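Local coordinates for protein Tae4 (Agrobacterium tumefaciens, PDB 6IJF) that probably acts as a type VI secretion amidase effector that cleaves cell-wall peptidoglycan of rival bacteria through a cysteine-peptidase-like active site, at residues Arg3-Phe6 against Asp7-Tyr10; Tyr23-Gln26 against Arg27-Phe30; Ile33-Glu36 against Ser37-Gly40; His45-Cys48 against Ala49-Ser53; Gly79-Asn83 against Met84-Ala88. All coordinates share one frame; numbering follows the deposited sequence.

All five contacts are local, each within one continuous segment, and four lie where a helix starts. Interaction 4 is the hub: its centre lies about 6 Å from the centre of the chain, and it holds C48, the putative nucleophile of a Cys-His-Asp triad. Interaction 5, about 8 Å away between centres, touches it through S53 OG and E81 N, 3.1 Å apart; interaction 2, about 11 Å away between centres, through L24 O and R51 NH2, 2.8 Å apart. Interaction 3 follows interaction 2, with F30 O and W35 N 2.7 Å apart, and its W35 packs on I50 and on V82 and I80 of interaction 5. Interaction 1 stands apart, its nearest atoms about 5 Å from interaction 4.

Interaction 1 of 5, residues Arg3-Phe6 against Asp7-Tyr10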
loop_
_atom_site.group_PDB
_atom_site.type_symbol
_atom_site.label_atom_id
_atom_site.label_comp_id
_atom_site.label_asym_id
_atom_site.label_seq_id
_atom_site.Cartn_x
_atom_site.Cartn_y
_atom_site.Cartn_z
ATOM N N ARG C 3 -16.002 -31.081 15.519
ATOM C CA ARG C 3 -14.632 -31.290 14.973
ATOM C C ARG C 3 -14.610 -30.880 13.492
ATOM O O ARG C 3 -15.520 -31.300 12.767
ATOM C CB ARG C 3 -14.231 -32.758 15.185
ATOM C CG ARG C 3 -13.361 -33.019 16.405
ATOM C CD ARG C 3 -11.909 -32.645 16.147
ATOM N NE ARG C 3 -11.019 -33.110 17.202
ATOM C CZ ARG C 3 -10.987 -32.632 18.447
ATOM N NH1 ARG C 3 -10.132 -33.130 19.327
ATOM N NH2 ARG C 3 -11.809 -31.663 18.819
ATOM N N VAL C 4 -13.663 -30.031 13.102
ATOM C CA VAL C 4 -13.460 -29.603 11.686
ATOM C C VAL C 4 -11.972 -29.670 11.343
ATOM O O VAL C 4 -11.222 -29.024 12.067
ATOM C CB VAL C 4 -13.891 -28.148 11.445
ATOM C CG1 VAL C 4 -14.150 -27.902 9.966
ATOM C CG2 VAL C 4 -15.070 -27.706 12.305
ATOM N N ASN C 5 -11.592 -30.279 10.218
ATOM C CA ASN C 5 -10.211 -30.176 9.698
ATOM C C ASN C 5 -10.068 -28.805 9.015
ATOM O O ASN C 5 -10.733 -28.566 7.966
ATOM C CB ASN C 5 -9.829 -31.339 8.780
ATOM C CG ASN C 5 -8.376 -31.280 8.364
ATOM O OD1 ASN C 5 -7.955 -30.349 7.678
ATOM N ND2 ASN C 5 -7.593 -32.271 8.757
ATOM N N PHE C 6 -9.191 -27.954 9.552
ATOM C CA PHE C 6 -8.906 -26.618 8.989
ATOM C C PHE C 6 -8.450 -26.747 7.531
ATOM O O PHE C 6 -8.880 -25.915 6.727
ATOM C CB PHE C 6 -7.858 -25.856 9.808
ATOM C CG PHE C 6 -7.647 -24.470 9.263
ATOM C CD1 PHE C 6 -8.548 -23.454 9.563
ATOM C CD2 PHE C 6 -6.621 -24.202 8.390
ATOM C CE1 PHE C 6 -8.376 -22.181 9.057
ATOM C CE2 PHE C 6 -6.458 -22.927 7.861
ATOM C CZ PHE C 6 -7.333 -21.912 8.216
ATOM N N ASP C 7 -7.598 -27.721 7.180
ATOM C CA ASP C 7 -7.077 -27.815 5.790
ATOM C C ASP C 7 -8.241 -28.096 4.846
ATOM O O ASP C 7 -8.211 -27.590 3.720
ATOM C CB ASP C 7 -5.956 -28.838 5.682
ATOM C CG ASP C 7 -4.769 -28.429 6.542
ATOM O OD1 ASP C 7 -4.355 -27.243 6.450
ATOM O OD2 ASP C 7 -4.286 -29.274 7.304
ATOM N N THR C 8 -9.244 -28.852 5.297
ATOM C CA THR C 8 -10.440 -29.180 4.473
ATOM C C THR C 8 -11.269 -27.906 4.313
ATOM O O THR C 8 -11.642 -27.567 3.185
ATOM C CB THR C 8 -11.253 -30.319 5.098
ATOM O OG1 THR C 8 -10.404 -31.466 5.148
ATOM C CG2 THR C 8 -12.515 -30.625 4.329
ATOM N N LEU C 9 -11.559 -27.225 5.419
ATOM C CA LEU C 9 -12.345 -25.972 5.425
ATOM C C LEU C 9 -11.721 -24.947 4.472
ATOM O O LEU C 9 -12.455 -24.396 3.631
ATOM C CB LEU C 9 -12.353 -25.454 6.861
ATOM C CG LEU C 9 -13.340 -24.331 7.111
ATOM C CD1 LEU C 9 -14.783 -24.788 6.845
ATOM C CD2 LEU C 9 -13.177 -23.828 8.547
ATOM N N TYR C 10 -10.407 -24.747 4.564
ATOM C CA TYR C 10 -9.646 -23.742 3.773
ATOM C C TYR C 10 -9.675 -24.106 2.291
ATOM O O TYR C 10 -9.941 -23.238 1.418
ATOM C CB TYR C 10 -8.213 -23.638 4.296
ATOM C CG TYR C 10 -7.461 -22.432 3.792
ATOM C CD1 TYR C 10 -6.772 -22.440 2.587
ATOM C CD2 TYR C 10 -7.445 -21.267 4.542
ATOM C CE1 TYR C 10 -6.065 -21.322 2.150
ATOM C CE2 TYR C 10 -6.756 -20.147 4.120
ATOM C CZ TYR C 10 -6.076 -20.168 2.917
ATOM O OH TYR C 10 -5.451 -19.017 2.538
#
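N5 closes the first turn of helix 6-11 from its N-cap position, its side chain turned back toward the amides of D7 and T8. With CG anti to the backbone N (chi1 -175°), OD1 sits 3.1 Å from T8 N, and this donor is tilted out of the carboxamide plane. The D7 N to N5 OD1 bond is shorter but poorly angled and weak. The backbone oxygen of N5 takes up the next amide, with L9 N at 3.0 Å and a nearly straight N-H (170°).

Packing is densest on the inner side. F6 and Y10 run side by side in the same direction, and F6 CZ comes within 3.7 Å of Y10 CD2, the ring planes inclined at 40°. V4 CG1 touches L9 CB more loosely, at 4.3 Å; L9 itself goes on to pack against helix 48-58 and strand 131-137. The outer side, by contrast, is polar and exposed: N5 and D7 face it, though D7 OD2 is hydrogen-bonded to Q162. Y10 reaches further into the fold, where its OH bonds to H20 NE2 and its ring makes a cation-pi contact with R137. The whole is a classic Asn N-cap at the start of a short helix.

Interaction 2 of 5, residues Tyr23-Gln26 against Arg27-Phe30; sequences YLSQ and RDLF
Q26 buries the most surface here, its side chain lying against the ring of F30 one helical turn on. Its CG stands over the ring centre, 3.8 Å from the centroid and 10° off the normal, a CH-pi contact. With the chain stretched out past CG, NE2 comes to 3.5 Å from F30 CE2, the amide and ring planes 40° apart; NE2 also makes a weak hydrogen bond to Y44 O. In the backbone, F30 N bonds to Q26 O.

L24 comes next. Its CD2 lies 4.2 Å from L29 CD1, and L29 packs on helix 48-58. S25, nearly as covered, is the N-cap of helix 26-33. Its OG accepts D28 N at 3.1 Å along an almost straight N-H. The hydroxyl also makes a weak bond to D28 OD2, and a water donates to that same oxygen while accepting from S25 N.

R27 NH1 reaches an acidic side chain of another protein's chain, an ion pair of the interface. An acidic group of that chain also bonds to Q26 N; with D28 beside the S25 cap, it puts negative charge at the positive end of the helix dipole, which would be expected to favour the cap and the association.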
loop_
_atom_site.group_PDB
_atom_site.type_symbol
_atom_site.label_atom_id
_atom_site.label_comp_id
_atom_site.label_asym_id
_atom_site.label_seq_id
_atom_site.Cartn_x
_atom_site.Cartn_y
_atom_site.Cartn_z
ATOM N N TYR C 23 -9.367 -17.590 -5.429
ATOM C CA TYR C 23 -10.196 -16.437 -5.884
ATOM C C TYR C 23 -11.392 -16.922 -6.712
ATOM O O TYR C 23 -11.247 -17.692 -7.665
ATOM C CB TYR C 23 -9.419 -15.422 -6.719
ATOM C CG TYR C 23 -10.242 -14.290 -7.307
ATOM C CD1 TYR C 23 -10.937 -13.393 -6.497
ATOM C CD2 TYR C 23 -10.294 -14.075 -8.681
ATOM C CE1 TYR C 23 -11.677 -12.342 -7.036
ATOM C CE2 TYR C 23 -11.020 -13.023 -9.237
ATOM C CZ TYR C 23 -11.705 -12.143 -8.413
ATOM O OH TYR C 23 -12.421 -11.088 -8.935
ATOM N N LEU C 24 -12.548 -16.332 -6.439
ATOM C CA LEU C 24 -13.792 -16.473 -7.207
ATOM C C LEU C 24 -14.546 -15.146 -7.077
ATOM O O LEU C 24 -14.790 -14.746 -5.915
ATOM C CB LEU C 24 -14.527 -17.675 -6.592
ATOM C CG LEU C 24 -15.568 -18.359 -7.473
ATOM C CD1 LEU C 24 -14.885 -18.999 -8.677
ATOM C CD2 LEU C 24 -16.372 -19.376 -6.658
ATOM N N SER C 25 -14.741 -14.421 -8.184
ATOM C CA SER C 25 -15.424 -13.102 -8.239
ATOM C C SER C 25 -16.843 -13.239 -7.690
ATOM O O SER C 25 -17.368 -14.391 -7.648
ATOM C CB SER C 25 -15.472 -12.557 -9.654
ATOM O OG SER C 25 -16.315 -13.374 -10.428
ATOM N N GLN C 26 -17.472 -12.142 -7.307
ATOM C CA GLN C 26 -18.889 -12.202 -6.834
ATOM C C GLN C 26 -19.730 -12.842 -7.943
ATOM O O GLN C 26 -20.543 -13.691 -7.638
ATOM C CB GLN C 26 -19.438 -10.808 -6.537
ATOM C CG GLN C 26 -20.827 -10.883 -5.929
ATOM C CD GLN C 26 -21.665 -9.657 -6.173
ATOM O OE1 GLN C 26 -21.677 -9.097 -7.257
ATOM N NE2 GLN C 26 -22.408 -9.259 -5.165
ATOM N N ARG C 27 -19.487 -12.461 -9.200
ATOM C CA ARG C 27 -20.254 -12.929 -10.383
ATOM C C ARG C 27 -20.155 -14.459 -10.453
ATOM O O ARG C 27 -21.197 -15.129 -10.556
ATOM C CB ARG C 27 -19.712 -12.210 -11.617
ATOM C CG ARG C 27 -20.310 -12.664 -12.933
ATOM C CD ARG C 27 -19.836 -11.683 -14.002
ATOM N NE ARG C 27 -18.409 -11.848 -14.307
ATOM C CZ ARG C 27 -17.621 -10.941 -14.914
ATOM N NH1 ARG C 27 -18.073 -9.741 -15.232
ATOM N NH2 ARG C 27 -16.392 -11.257 -15.272
ATOM N N ASP C 28 -18.954 -15.014 -10.327
ATOM C CA ASP C 28 -18.734 -16.482 -10.401
ATOM C C ASP C 28 -19.275 -17.161 -9.146
ATOM O O ASP C 28 -19.883 -18.234 -9.263
ATOM C CB ASP C 28 -17.258 -16.810 -10.660
ATOM C CG ASP C 28 -16.829 -16.542 -12.112
ATOM O OD1 ASP C 28 -17.660 -16.750 -13.029
ATOM O OD2 ASP C 28 -15.697 -16.068 -12.306
ATOM N N LEU C 29 -19.023 -16.599 -7.964
ATOM C CA LEU C 29 -19.525 -17.191 -6.693
ATOM C C LEU C 29 -21.055 -17.372 -6.779
ATOM O O LEU C 29 -21.574 -18.446 -6.404
ATOM C CB LEU C 29 -19.145 -16.254 -5.551
ATOM C CG LEU C 29 -19.682 -16.654 -4.185
ATOM C CD1 LEU C 29 -18.864 -17.797 -3.609
ATOM C CD2 LEU C 29 -19.681 -15.467 -3.242
ATOM N N PHE C 30 -21.767 -16.325 -7.174
ATOM C CA PHE C 30 -23.255 -16.311 -7.210
ATOM C C PHE C 30 -23.711 -17.281 -8.305
ATOM O O PHE C 30 -24.728 -17.967 -8.102
ATOM C CB PHE C 30 -23.765 -14.881 -7.413
ATOM C CG PHE C 30 -23.784 -14.016 -6.173
ATOM C CD1 PHE C 30 -23.026 -14.334 -5.057
ATOM C CD2 PHE C 30 -24.519 -12.845 -6.153
ATOM C CE1 PHE C 30 -23.016 -13.502 -3.948
ATOM C CE2 PHE C 30 -24.526 -12.027 -5.035
ATOM C CZ PHE C 30 -23.775 -12.356 -3.928
HETATM O O HOH W 1 -13.813 -15.652 -10.653
#

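Interaction 3 of 5, residues Ile33-Glu36 against Ser37-Gly40; sequences IGWE and SFIG
A single turn of 3-10 helix follows the Schellman motif that ends helix 26-33, and W35 and F38 are joined across it. G34, with positive phi, is the residue that leaves the helical conformation. The turn is then held by two i to i+3 bonds: F38 N to W35 O at 2.9 Å and I39 N to E36 O at 3.1 Å. In both, the donor stands well above the carbonyl plane.

The side chains meet as an offset edge-to-face pair. The edge of F38 is directed at the indole face of W35, the phenyl and five-membered ring centroids are 5.5 Å apart, and the planes make 69°. The closest approach is F38 CD2 to W35 CE3, 3.7 Å, toward the rim of the indole. Both CG atoms lie anti to their own carbonyl carbons (chi1 -67° for W35 and -63° for F38), which brings the two rings to the same side of the turn. I33 CD1 covers the opposite indole face, 3.5 Å above its plane. Further out, F38 stacks on Y44.

The indole is thus held by F38 and I33 on its two faces and by a hydrogen bond from NE1 to R69 O, while E36 OE2 is paired with K72 in a salt bridge; the polar cost of the turn is E36 N, which the contact buries with no partner in the model.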
loop_
_atom_site.group_PDB
_atom_site.type_symbol
_atom_site.label_atom_id
_atom_site.label_comp_id
_atom_site.label_asym_id
_atom_site.label_seq_id
_atom_site.Cartn_x
_atom_site.Cartn_y
_atom_site.Cartn_z
ATOM N N ILE C 33 -23.749 -20.992 -7.093
ATOM C CA ILE C 33 -24.799 -21.353 -6.098
ATOM C C ILE C 33 -26.191 -20.976 -6.616
ATOM O O ILE C 33 -27.171 -21.252 -5.898
ATOM C CB ILE C 33 -24.517 -20.740 -4.722
ATOM C CG1 ILE C 33 -24.534 -19.211 -4.734
ATOM C CG2 ILE C 33 -23.216 -21.297 -4.164
ATOM C CD1 ILE C 33 -24.462 -18.602 -3.348
ATOM N N GLY C 34 -26.284 -20.405 -7.813
ATOM C CA GLY C 34 -27.585 -20.173 -8.470
ATOM C C GLY C 34 -28.204 -18.858 -8.043
ATOM O O GLY C 34 -29.431 -18.742 -8.100
ATOM N N TRP C 35 -27.390 -17.871 -7.670
ATOM C CA TRP C 35 -27.880 -16.543 -7.218
ATOM C C TRP C 35 -27.567 -15.480 -8.262
ATOM O O TRP C 35 -27.318 -14.324 -7.857
ATOM C CB TRP C 35 -27.236 -16.161 -5.890
ATOM C CG TRP C 35 -27.624 -16.997 -4.727
ATOM C CD1 TRP C 35 -28.211 -18.230 -4.710
ATOM C CD2 TRP C 35 -27.397 -16.638 -3.360
ATOM N NE1 TRP C 35 -28.368 -18.656 -3.416
ATOM C CE2 TRP C 35 -27.874 -17.701 -2.570
ATOM C CE3 TRP C 35 -26.838 -15.520 -2.737
ATOM C CZ2 TRP C 35 -27.810 -17.667 -1.179
ATOM C CZ3 TRP C 35 -26.783 -15.489 -1.361
ATOM C CH2 TRP C 35 -27.260 -16.550 -0.597
ATOM N N GLU C 36 -27.547 -15.842 -9.544
ATOM C CA GLU C 36 -27.198 -14.895 -10.641
ATOM C C GLU C 36 -28.030 -13.616 -10.519
ATOM O O GLU C 36 -27.512 -12.526 -10.797
ATOM C CB GLU C 36 -27.450 -15.502 -12.031
ATOM C CG GLU C 36 -26.527 -16.649 -12.378
ATOM C CD GLU C 36 -27.048 -18.026 -12.000
ATOM O OE1 GLU C 36 -27.662 -18.158 -10.929
ATOM O OE2 GLU C 36 -26.809 -18.967 -12.785
ATOM N N SER C 37 -29.289 -13.735 -10.115
ATOM C CA SER C 37 -30.251 -12.606 -10.073
ATOM C C SER C 37 -29.888 -11.606 -8.975
ATOM O O SER C 37 -30.423 -10.502 -9.033
ATOM C CB SER C 37 -31.664 -13.123 -9.912
ATOM O OG SER C 37 -31.879 -13.593 -8.586
ATOM N N PHE C 38 -29.018 -11.955 -8.008
ATOM C CA PHE C 38 -28.550 -11.012 -6.955
ATOM C C PHE C 38 -27.254 -10.285 -7.361
ATOM O O PHE C 38 -26.777 -9.452 -6.545
ATOM C CB PHE C 38 -28.343 -11.740 -5.626
ATOM C CG PHE C 38 -29.576 -12.358 -5.024
ATOM C CD1 PHE C 38 -30.853 -11.982 -5.424
ATOM C CD2 PHE C 38 -29.463 -13.297 -4.010
ATOM C CE1 PHE C 38 -31.977 -12.566 -4.863
ATOM C CE2 PHE C 38 -30.586 -13.888 -3.442
ATOM C CZ PHE C 38 -31.841 -13.513 -3.870
ATOM N N ILE C 39 -26.633 -10.618 -8.496
ATOM C CA ILE C 39 -25.313 -10.020 -8.868
ATOM C C ILE C 39 -25.549 -8.527 -9.094
ATOM O O ILE C 39 -26.334 -8.206 -9.978
ATOM C CB ILE C 39 -24.656 -10.700 -10.095
ATOM C CG1 ILE C 39 -24.408 -12.187 -9.863
ATOM C CG2 ILE C 39 -23.363 -9.980 -10.466
ATOM C CD1 ILE C 39 -24.016 -12.956 -11.112
ATOM N N GLY C 40 -24.949 -7.663 -8.272
ATOM C CA GLY C 40 -25.073 -6.201 -8.408
ATOM C C GLY C 40 -26.293 -5.647 -7.696
ATOM O O GLY C 40 -26.435 -4.408 -7.701
#

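Interaction 4 of 5, residues His45-Cys48 against Ala49-Ser53; sequences HNTC and AIRVS
R51 extends its side chain alongside T47, the two pointing the same way, and its aliphatic part passes beside the T47 carbonyl oxygen, with CG 3.3 Å from T47 O. The guanidinium then meets the hydroxyl edge-on: NE donates to T47 OG1 at 2.8 Å, the N-H directed at the oxygen (163°) and the oxygen lying in the guanidinium plane. The R51 chain is straight from CG to NE, and a chi1 of 64° at T47 turns the hydroxyl toward this edge. A water bridges T47 OG1 and R51 NH2, while T47 OG1 is also hydrogen-bonded to an acidic side chain of another protein's chain. R51 NH1 bonds to P14 O and NH2 also to L24 O, both in the loop before helix 26-33.

Helix 48-58 starts here, with R51 N on T47 O and V52 N on C48 O. The residue opening it, C48, is the likely nucleophile of a Cys-His-Asp triad with H132 and D134, as expected for a papain-like amidase, in which the cysteine stands at the N-terminus of a central helix. Its SG lies 3.2 Å from A49 N, and its side chain touches H132 and I133 of strand 131-137. One turn further, the oxygen of A49 receives both S53 OG and S53 N, from opposite faces of its plane.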
loop_
_atom_site.group_PDB
_atom_site.type_symbol
_atom_site.label_atom_id
_atom_site.label_comp_id
_atom_site.label_asym_id
_atom_site.label_seq_id
_atom_site.Cartn_x
_atom_site.Cartn_y
_atom_site.Cartn_z
ATOM N N HIS C 45 -23.881 -7.018 -1.892
ATOM C CA HIS C 45 -22.490 -6.561 -2.183
ATOM C C HIS C 45 -21.486 -7.282 -1.276
ATOM O O HIS C 45 -20.358 -7.559 -1.756
ATOM C CB HIS C 45 -22.387 -5.036 -2.049
ATOM C CG HIS C 45 -22.814 -4.326 -3.292
ATOM N ND1 HIS C 45 -23.435 -3.095 -3.259
ATOM C CD2 HIS C 45 -22.723 -4.667 -4.601
ATOM C CE1 HIS C 45 -23.694 -2.708 -4.491
ATOM N NE2 HIS C 45 -23.277 -3.655 -5.329
ATOM N N ASN C 46 -21.839 -7.483 -0.005
ATOM C CA ASN C 46 -20.904 -7.973 1.038
ATOM C C ASN C 46 -21.018 -9.499 1.097
ATOM O O ASN C 46 -22.046 -10.004 1.549
ATOM C CB ASN C 46 -21.111 -7.240 2.364
ATOM C CG ASN C 46 -20.940 -5.748 2.188
ATOM O OD1 ASN C 46 -21.810 -4.980 2.589
ATOM N ND2 ASN C 46 -19.878 -5.345 1.517
ATOM N N THR C 47 -20.004 -10.208 0.613
ATOM C CA THR C 47 -20.059 -11.674 0.346
ATOM C C THR C 47 -19.373 -12.479 1.442
ATOM O O THR C 47 -19.378 -13.720 1.322
ATOM C CB THR C 47 -19.447 -11.946 -1.039
ATOM O OG1 THR C 47 -18.072 -11.563 -0.963
ATOM C CG2 THR C 47 -20.144 -11.187 -2.150
ATOM N N CYS C 48 -18.815 -11.852 2.493
ATOM C CA CYS C 48 -17.875 -12.562 3.419
ATOM C C CYS C 48 -18.581 -13.747 4.083
ATOM O O CYS C 48 -17.958 -14.832 4.155
ATOM C CB CYS C 48 -17.253 -11.634 4.458
ATOM S SG CYS C 48 -18.405 -10.932 5.689
ATOM N N ALA C 49 -19.837 -13.586 4.536
ATOM C CA ALA C 49 -20.560 -14.645 5.280
ATOM C C ALA C 49 -21.051 -15.766 4.325
ATOM O O ALA C 49 -21.049 -16.952 4.748
ATOM C CB ALA C 49 -21.715 -14.057 6.075
ATOM N N ILE C 50 -21.409 -15.433 3.088
ATOM C CA ILE C 50 -21.673 -16.426 1.993
ATOM C C ILE C 50 -20.433 -17.306 1.782
ATOM O O ILE C 50 -20.542 -18.553 1.735
ATOM C CB ILE C 50 -22.065 -15.704 0.691
ATOM C CG1 ILE C 50 -23.328 -14.869 0.870
ATOM C CG2 ILE C 50 -22.208 -16.690 -0.454
ATOM C CD1 ILE C 50 -23.550 -13.854 -0.234
ATOM N N ARG C 51 -19.264 -16.683 1.682
ATOM C CA ARG C 51 -18.010 -17.416 1.367
ATOM C C ARG C 51 -17.687 -18.354 2.531
ATOM O O ARG C 51 -17.351 -19.537 2.290
ATOM C CB ARG C 51 -16.890 -16.420 1.033
ATOM C CG ARG C 51 -17.173 -15.628 -0.228
ATOM C CD ARG C 51 -16.166 -14.517 -0.488
ATOM N NE ARG C 51 -16.473 -13.790 -1.706
ATOM C CZ ARG C 51 -16.088 -14.164 -2.924
ATOM N NH1 ARG C 51 -15.396 -15.281 -3.082
ATOM N NH2 ARG C 51 -16.362 -13.400 -3.963
ATOM N N VAL C 52 -17.817 -17.890 3.781
ATOM C CA VAL C 52 -17.536 -18.772 4.952
ATOM C C VAL C 52 -18.605 -19.879 5.054
ATOM O O VAL C 52 -18.210 -21.058 5.308
ATOM C CB VAL C 52 -17.361 -17.979 6.258
ATOM C CG1 VAL C 52 -17.296 -18.928 7.458
ATOM C CG2 VAL C 52 -16.112 -17.098 6.208
ATOM N N SER C 53 -19.879 -19.566 4.834
ATOM C CA SER C 53 -20.981 -20.586 4.798
ATOM C C SER C 53 -20.632 -21.707 3.814
ATOM O O SER C 53 -20.667 -22.888 4.201
ATOM C CB SER C 53 -22.306 -19.972 4.424
ATOM O OG SER C 53 -22.728 -19.008 5.348
HETATM O O HOH W 2 -22.068 -12.269 3.006
HETATM O O HOH W 3 -16.933 -10.550 -3.877
#

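Interaction 5 of 5, residues Gly79-Asn83 against Met84-Ala88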
loop_
_atom_site.group_PDB
_atom_site.type_symbol
_atom_site.label_atom_id
_atom_site.label_comp_id
_atom_site.label_asym_id
_atom_site.label_seq_id
_atom_site.Cartn_x
_atom_site.Cartn_y
_atom_site.Cartn_z
ATOM N N GLY C 79 -27.880 -24.652 3.585
ATOM C CA GLY C 79 -28.090 -23.285 4.113
ATOM C C GLY C 79 -26.866 -22.378 3.958
ATOM O O GLY C 79 -25.726 -22.867 4.096
ATOM N N ILE C 80 -27.106 -21.108 3.619
ATOM C CA ILE C 80 -26.111 -19.996 3.541
ATOM C C ILE C 80 -26.613 -18.899 4.484
ATOM O O ILE C 80 -27.751 -18.429 4.283
ATOM C CB ILE C 80 -25.982 -19.410 2.111
ATOM C CG1 ILE C 80 -25.424 -20.375 1.064
ATOM C CG2 ILE C 80 -25.195 -18.107 2.128
ATOM C CD1 ILE C 80 -24.185 -21.103 1.462
ATOM N N GLU C 81 -25.786 -18.438 5.416
ATOM C CA GLU C 81 -26.092 -17.197 6.184
ATOM C C GLU C 81 -25.414 -16.026 5.488
ATOM O O GLU C 81 -24.167 -16.067 5.310
ATOM C CB GLU C 81 -25.637 -17.348 7.636
ATOM C CG GLU C 81 -25.950 -16.146 8.511
ATOM C CD GLU C 81 -27.392 -15.650 8.363
ATOM O OE1 GLU C 81 -28.311 -16.356 8.799
ATOM O OE2 GLU C 81 -27.596 -14.558 7.767
ATOM N N VAL C 82 -26.177 -15.019 5.090
ATOM C CA VAL C 82 -25.629 -13.871 4.300
ATOM C C VAL C 82 -25.131 -12.773 5.240
ATOM O O VAL C 82 -24.347 -11.933 4.779
ATOM C CB VAL C 82 -26.665 -13.337 3.298
ATOM C CG1 VAL C 82 -26.300 -11.985 2.711
ATOM C CG2 VAL C 82 -26.916 -14.359 2.201
ATOM N N ASN C 83 -25.569 -12.762 6.492
ATOM C CA ASN C 83 -25.353 -11.629 7.441
ATOM C C ASN C 83 -24.174 -12.022 8.320
ATOM O O ASN C 83 -24.236 -13.095 8.998
ATOM C CB ASN C 83 -26.571 -11.331 8.327
ATOM C CG ASN C 83 -26.359 -10.156 9.266
ATOM O OD1 ASN C 83 -26.615 -8.997 8.940
ATOM N ND2 ASN C 83 -25.954 -10.472 10.463
ATOM N N MET C 84 -23.125 -11.192 8.307
ATOM C CA MET C 84 -21.877 -11.530 9.031
ATOM C C MET C 84 -22.163 -11.638 10.535
ATOM O O MET C 84 -21.710 -12.613 11.151
ATOM C CB MET C 84 -20.787 -10.499 8.761
ATOM C CG MET C 84 -19.562 -10.723 9.606
ATOM S SD MET C 84 -19.688 -9.762 11.155
ATOM C CE MET C 84 -18.256 -10.440 11.999
ATOM N N ARG C 85 -22.936 -10.715 11.096
ATOM C CA ARG C 85 -23.257 -10.724 12.565
ATOM C C ARG C 85 -23.968 -12.041 12.936
ATOM O O ARG C 85 -23.568 -12.712 13.934
ATOM C CB ARG C 85 -24.069 -9.468 12.926
ATOM C CG ARG C 85 -24.271 -9.273 14.431
ATOM C CD ARG C 85 -25.260 -8.161 14.782
ATOM N NE ARG C 85 -25.311 -7.041 13.836
ATOM C CZ ARG C 85 -24.451 -6.017 13.787
ATOM N NH1 ARG C 85 -23.416 -5.962 14.617
ATOM N NH2 ARG C 85 -24.619 -5.056 12.888
ATOM N N ARG C 86 -24.998 -12.422 12.168
ATOM C CA ARG C 86 -25.755 -13.678 12.413
ATOM C C ARG C 86 -24.840 -14.885 12.247
ATOM O O ARG C 86 -24.916 -15.777 13.106
ATOM C CB ARG C 86 -26.993 -13.757 11.508
ATOM C CG ARG C 86 -28.078 -12.776 11.922
ATOM C CD ARG C 86 -29.473 -13.330 11.659
ATOM N NE ARG C 86 -29.664 -13.445 10.234
ATOM C CZ ARG C 86 -29.812 -12.413 9.402
ATOM N NH1 ARG C 86 -29.991 -12.636 8.109
ATOM N NH2 ARG C 86 -29.806 -11.172 9.863
ATOM N N LEU C 87 -23.946 -14.907 11.239
ATOM C CA LEU C 87 -23.040 -16.075 11.096
ATOM C C LEU C 87 -22.099 -16.143 12.305
ATOM O O LEU C 87 -21.841 -17.252 12.782
ATOM C CB LEU C 87 -22.285 -16.024 9.757
ATOM C CG LEU C 87 -21.367 -17.229 9.484
ATOM C CD1 LEU C 87 -22.136 -18.539 9.470
ATOM C CD2 LEU C 87 -20.626 -17.059 8.172
ATOM N N ALA C 88 -21.550 -15.014 12.763
ATOM C CA ALA C 88 -20.596 -14.979 13.914
ATOM C C ALA C 88 -21.302 -15.495 15.180
ATOM O O ALA C 88 -20.726 -16.294 15.905
ATOM C CB ALA C 88 -20.091 -13.563 14.108
#
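This is a polar contact at a helix start, where the loop after strand 79-80 bends into helix 84-92 and E81 and N83 meet R86. E81 OE2 and R86 NH1 form a salt bridge at 3.1 Å, the carboxylate and guanidinium planes being nearly perpendicular (88°). The bend of the E81 chain at chi2 (48°) also carries OE2 back to its own loop, where it accepts N83 N at 3.0 Å with its anti lone pair.

N83, at the N-cap position, covers one face of the guanidinium: its CB stands 3.4 Å above the plane, toward the rim, and its amide is stacked on the group at only 11°. The backbone then enters the helix through L87 N bonded to N83 O, 2.9 Å. Alongside the salt bridge the aliphatic part of E81 runs antiparallel to L87, CG to CB 3.9 Å, and L87 continues the apolar packing onto A49 and I133. M84 packs on strands 116-122 and 131-137 and touches C48, the putative nucleophile.

With one carboxylate oxygen shared between a backbone N-H, an arginine and, weakly, S67 OG, E81 ties the loop and the first helical turn together; the nearby positive charge would probably favour its ionised form.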